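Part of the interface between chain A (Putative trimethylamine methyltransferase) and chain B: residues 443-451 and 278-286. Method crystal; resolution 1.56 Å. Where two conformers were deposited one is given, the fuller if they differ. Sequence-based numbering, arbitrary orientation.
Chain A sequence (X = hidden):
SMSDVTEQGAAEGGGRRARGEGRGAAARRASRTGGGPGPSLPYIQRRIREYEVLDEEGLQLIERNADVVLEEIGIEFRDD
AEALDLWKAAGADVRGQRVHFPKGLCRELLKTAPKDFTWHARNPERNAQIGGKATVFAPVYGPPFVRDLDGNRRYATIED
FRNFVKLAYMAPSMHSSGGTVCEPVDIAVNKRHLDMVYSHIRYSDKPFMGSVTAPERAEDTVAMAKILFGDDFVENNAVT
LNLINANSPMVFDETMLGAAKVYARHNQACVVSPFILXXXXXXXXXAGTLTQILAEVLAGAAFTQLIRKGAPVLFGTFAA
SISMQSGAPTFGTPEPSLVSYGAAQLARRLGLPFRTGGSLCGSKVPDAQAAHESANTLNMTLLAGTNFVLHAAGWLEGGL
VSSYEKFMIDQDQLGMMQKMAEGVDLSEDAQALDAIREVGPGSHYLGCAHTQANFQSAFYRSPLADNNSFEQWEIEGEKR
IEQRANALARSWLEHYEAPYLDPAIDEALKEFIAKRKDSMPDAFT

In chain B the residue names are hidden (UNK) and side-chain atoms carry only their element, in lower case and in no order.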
# COMPACT_ATOMS: atom_id res chain seq x y z
N SER A 443 -8.22 18.35 27.03
CA SER A 443 -7.41 17.47 27.85
C SER A 443 -6.66 16.47 26.95
O SER A 443 -6.34 16.76 25.80
CB SER A 443 -8.30 16.85 28.94
OG SER A 443 -7.50 16.14 29.87
N HIS A 444 -6.29 15.32 27.48
CA HIS A 444 -5.64 14.30 26.67
C HIS A 444 -5.95 12.96 27.27
O HIS A 444 -6.34 12.87 28.45
CB HIS A 444 -4.14 14.54 26.61
CG HIS A 444 -3.47 14.42 27.93
ND1 HIS A 444 -2.97 13.22 28.41
CD2 HIS A 444 -3.23 15.34 28.90
CE1 HIS A 444 -2.47 13.40 29.61
NE2 HIS A 444 -2.60 14.68 29.93
N TYR A 445 -5.74 11.93 26.46
CA TYR A 445 -6.17 10.58 26.76
C TYR A 445 -5.06 9.63 27.27
O TYR A 445 -5.36 8.45 27.54
CB TYR A 445 -6.75 9.95 25.50
CG TYR A 445 -8.06 10.56 25.04
CD1 TYR A 445 -8.08 11.69 24.25
CD2 TYR A 445 -9.27 9.94 25.34
CE1 TYR A 445 -9.28 12.24 23.79
CE2 TYR A 445 -10.48 10.47 24.90
CZ TYR A 445 -10.48 11.62 24.13
OH TYR A 445 -11.67 12.13 23.68
N LEU A 446 -3.81 10.09 27.33
CA LEU A 446 -2.66 9.24 27.71
C LEU A 446 -2.83 8.54 29.07
O LEU A 446 -2.42 7.40 29.23
CB LEU A 446 -1.35 10.04 27.75
CG LEU A 446 -0.82 10.58 26.42
CD1 LEU A 446 0.26 11.64 26.67
CD2 LEU A 446 -0.32 9.44 25.54
N GLY A 447 -3.41 9.25 30.03
CA GLY A 447 -3.52 8.77 31.39
C GLY A 447 -4.65 7.79 31.60
O GLY A 447 -4.54 6.93 32.48
N CYS A 448 -5.72 7.88 30.80
CA CYS A 448 -6.94 7.14 31.16
C CYS A 448 -6.88 5.62 30.88
O CYS A 448 -6.08 5.11 30.07
CB CYS A 448 -8.21 7.81 30.60
SG CYS A 448 -8.38 7.85 28.82
N ALA A 449 -7.72 4.91 31.63
CA ALA A 449 -7.72 3.44 31.67
C ALA A 449 -7.94 2.85 30.30
O ALA A 449 -7.25 1.90 29.90
CB ALA A 449 -8.81 2.96 32.60
N HIS A 450 -8.92 3.42 29.61
CA HIS A 450 -9.27 3.05 28.25
C HIS A 450 -8.04 2.98 27.36
O HIS A 450 -7.87 2.02 26.62
CB HIS A 450 -10.29 4.03 27.67
CG HIS A 450 -10.93 3.54 26.41
ND1 HIS A 450 -10.50 3.92 25.16
CD2 HIS A 450 -11.98 2.71 26.22
CE1 HIS A 450 -11.26 3.34 24.25
NE2 HIS A 450 -12.17 2.60 24.86
N THR A 451 -7.18 4.00 27.45
CA THR A 451 -5.87 3.97 26.79
C THR A 451 -5.00 3.02 27.60
O THR A 451 -4.19 2.31 27.02
CB THR A 451 -5.20 5.37 26.76
OG1 THR A 451 -6.12 6.34 26.24
CG2 THR A 451 -3.91 5.36 25.90
N UNK B 278 -3.85 9.08 18.00
CA UNK B 278 -4.82 8.27 18.74
C UNK B 278 -4.17 7.75 20.01
O UNK B 278 -3.03 7.30 19.98
o UNK B 278 -6.18 7.56 16.88
c UNK B 278 -5.33 7.11 17.90
N UNK B 279 -4.90 7.84 21.13
CA UNK B 279 -4.32 7.55 22.44
C UNK B 279 -3.84 8.78 23.18
O UNK B 279 -3.63 8.75 24.40
N UNK B 280 -3.61 9.88 22.48
CA UNK B 280 -3.15 11.11 23.12
C UNK B 280 -4.18 12.21 22.93
O UNK B 280 -4.73 12.71 23.92
c UNK B 280 -1.79 11.51 22.58
N UNK B 281 -4.49 12.56 21.68
CA UNK B 281 -5.45 13.64 21.39
C UNK B 281 -6.81 13.11 21.00
O UNK B 281 -7.70 13.90 20.72
c UNK B 281 -3.79 15.41 20.70
se UNK B 281 -2.10 14.51 20.21
c UNK B 281 -1.59 15.71 18.74
c UNK B 281 -4.95 14.54 20.25
N UNK B 282 -6.97 11.80 20.98
CA UNK B 282 -8.26 11.14 20.78
C UNK B 282 -8.18 9.78 21.48
O UNK B 282 -7.09 9.37 21.90
o UNK B 282 -7.74 9.88 18.79
c UNK B 282 -8.54 10.93 19.30
N UNK B 283 -9.32 9.07 21.60
CA UNK B 283 -9.27 7.74 22.17
C UNK B 283 -8.33 6.83 21.39
O UNK B 283 -8.08 7.06 20.19
c UNK B 283 -10.70 9.45 21.20
c UNK B 283 -10.70 7.23 22.06
c UNK B 283 -11.52 8.49 21.97
N UNK B 284 -7.85 5.79 22.06
CA UNK B 284 -6.88 4.89 21.44
C UNK B 284 -7.55 4.02 20.36
O UNK B 284 -6.87 3.51 19.45
c UNK B 284 -7.10 2.93 23.01
c UNK B 284 -6.19 4.03 22.51
c UNK B 284 -4.86 3.52 21.98
N UNK B 285 -8.86 3.89 20.40
CA UNK B 285 -9.57 3.05 19.43
C UNK B 285 -10.01 3.80 18.15
O UNK B 285 -10.22 5.02 18.14
c UNK B 285 -10.41 1.50 21.21
o UNK B 285 -11.61 3.49 20.56
c UNK B 285 -10.80 2.42 20.08
N UNK B 286 -10.21 3.02 17.09
CA UNK B 286 -10.61 3.55 15.78
C UNK B 286 -11.98 4.19 15.89
O UNK B 286 -12.16 5.35 15.49
c UNK B 286 -10.58 2.45 14.71
c UNK B 286 -11.19 2.95 13.39
c UNK B 286 -9.14 2.01 14.53
O HOH W 1 -8.50 5.94 24.86

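Position 278 of chain B carries one carbon followed by one oxygen, the pattern of a hydroxymethyl group. Its CA-to-CB bond points away from chain A and the side chain makes no contact with it, so chain A does not help to define it; carbon plus terminal oxygen gives Ser B278. Position 279 has no side-chain atoms at all. Its phi of 95° and psi of -20° would jam a CB against the carbonyl oxygen of the preceding residue, and an ideal CB would also lie 3.9 Å from CG2 of Thr A451. The carbonyl O of position 279 lies 3.7 Å from the same Thr A451 CG2. The residue is Gly B279.

A single carbon marks position 280. Although its CA-to-CB bond points away overall, this CB lies 3.9 Å from CD2 of Leu A446, an apolar contact. One carbon alone means Ala B280. Position 281 has an unbranched chain of two carbons, a selenium and a final carbon. Its CA-to-CB bond points away from chain A, and it is the backbone that meets the partner, with C of position 281 lying 3.8 Å from CD1 of Tyr A445. The chain with its selenium can only be selenomethionine, Met B281.

At position 282 one carbon and one oxygen recur, and again the CA-to-CB bond points away from chain A. The CA atom of position 282 approaches CE1 of Tyr A445 to 3.4 Å, so the backbone provides the contact. The atoms identify Ser B282, whose backbone O accepts a hydrogen bond of 2.8 Å from Gly B279 N and so closes a tight turn. Position 283 has three carbons that close a ring onto the backbone N, and one ring carbon lies over one face of the Tyr A445 ring; the closed ring means Pro B283. The carbon over the face is CD of Pro B283, 4.0 Å from the centroid of the Tyr A445 ring and 26° off the normal, in a CH-pi contact.

Position 284 shows one carbon bearing two more, and its CA-to-CB bond points toward chain A. One branch carbon lies close to the backbone O and the ring of His A450. This beta-branched, all-carbon group is Val B284, whose CG1 lies 3.8 Å from His A450 O and 4.1 Å from His A450 ND1. Position 285 has one carbon bearing an oxygen and a carbon, and its terminal carbon packs on the ring of His A450. That makes it Thr B285, at the N-cap position before a helix; CG2 of Thr B285 lies 3.7 Å from His A450 CE1. Position 286 repeats the three-carbon branched pattern, out of reach of chain A, giving Val B286, the first helical residue here.

The contact is built around Tyr A445. Its backbone N donates a hydrogen bond to Ala B280 O (2.8 Å, 166°), which fixes the two loops together, while its ring lies against the backbone of Ser B282 and the ring of Pro B283. Farther along, a water joins the chains: it accepts from Val B284 N at 2.9 Å, donates to Thr A451 OG1 at 2.8 Å and lies 2.9 Å from His A450 ND1. With one direct hydrogen bond, the contact otherwise rests on close packing and this bridge, burying 492 Å² in all.

Chain B (278-286) SGAMSPVTV
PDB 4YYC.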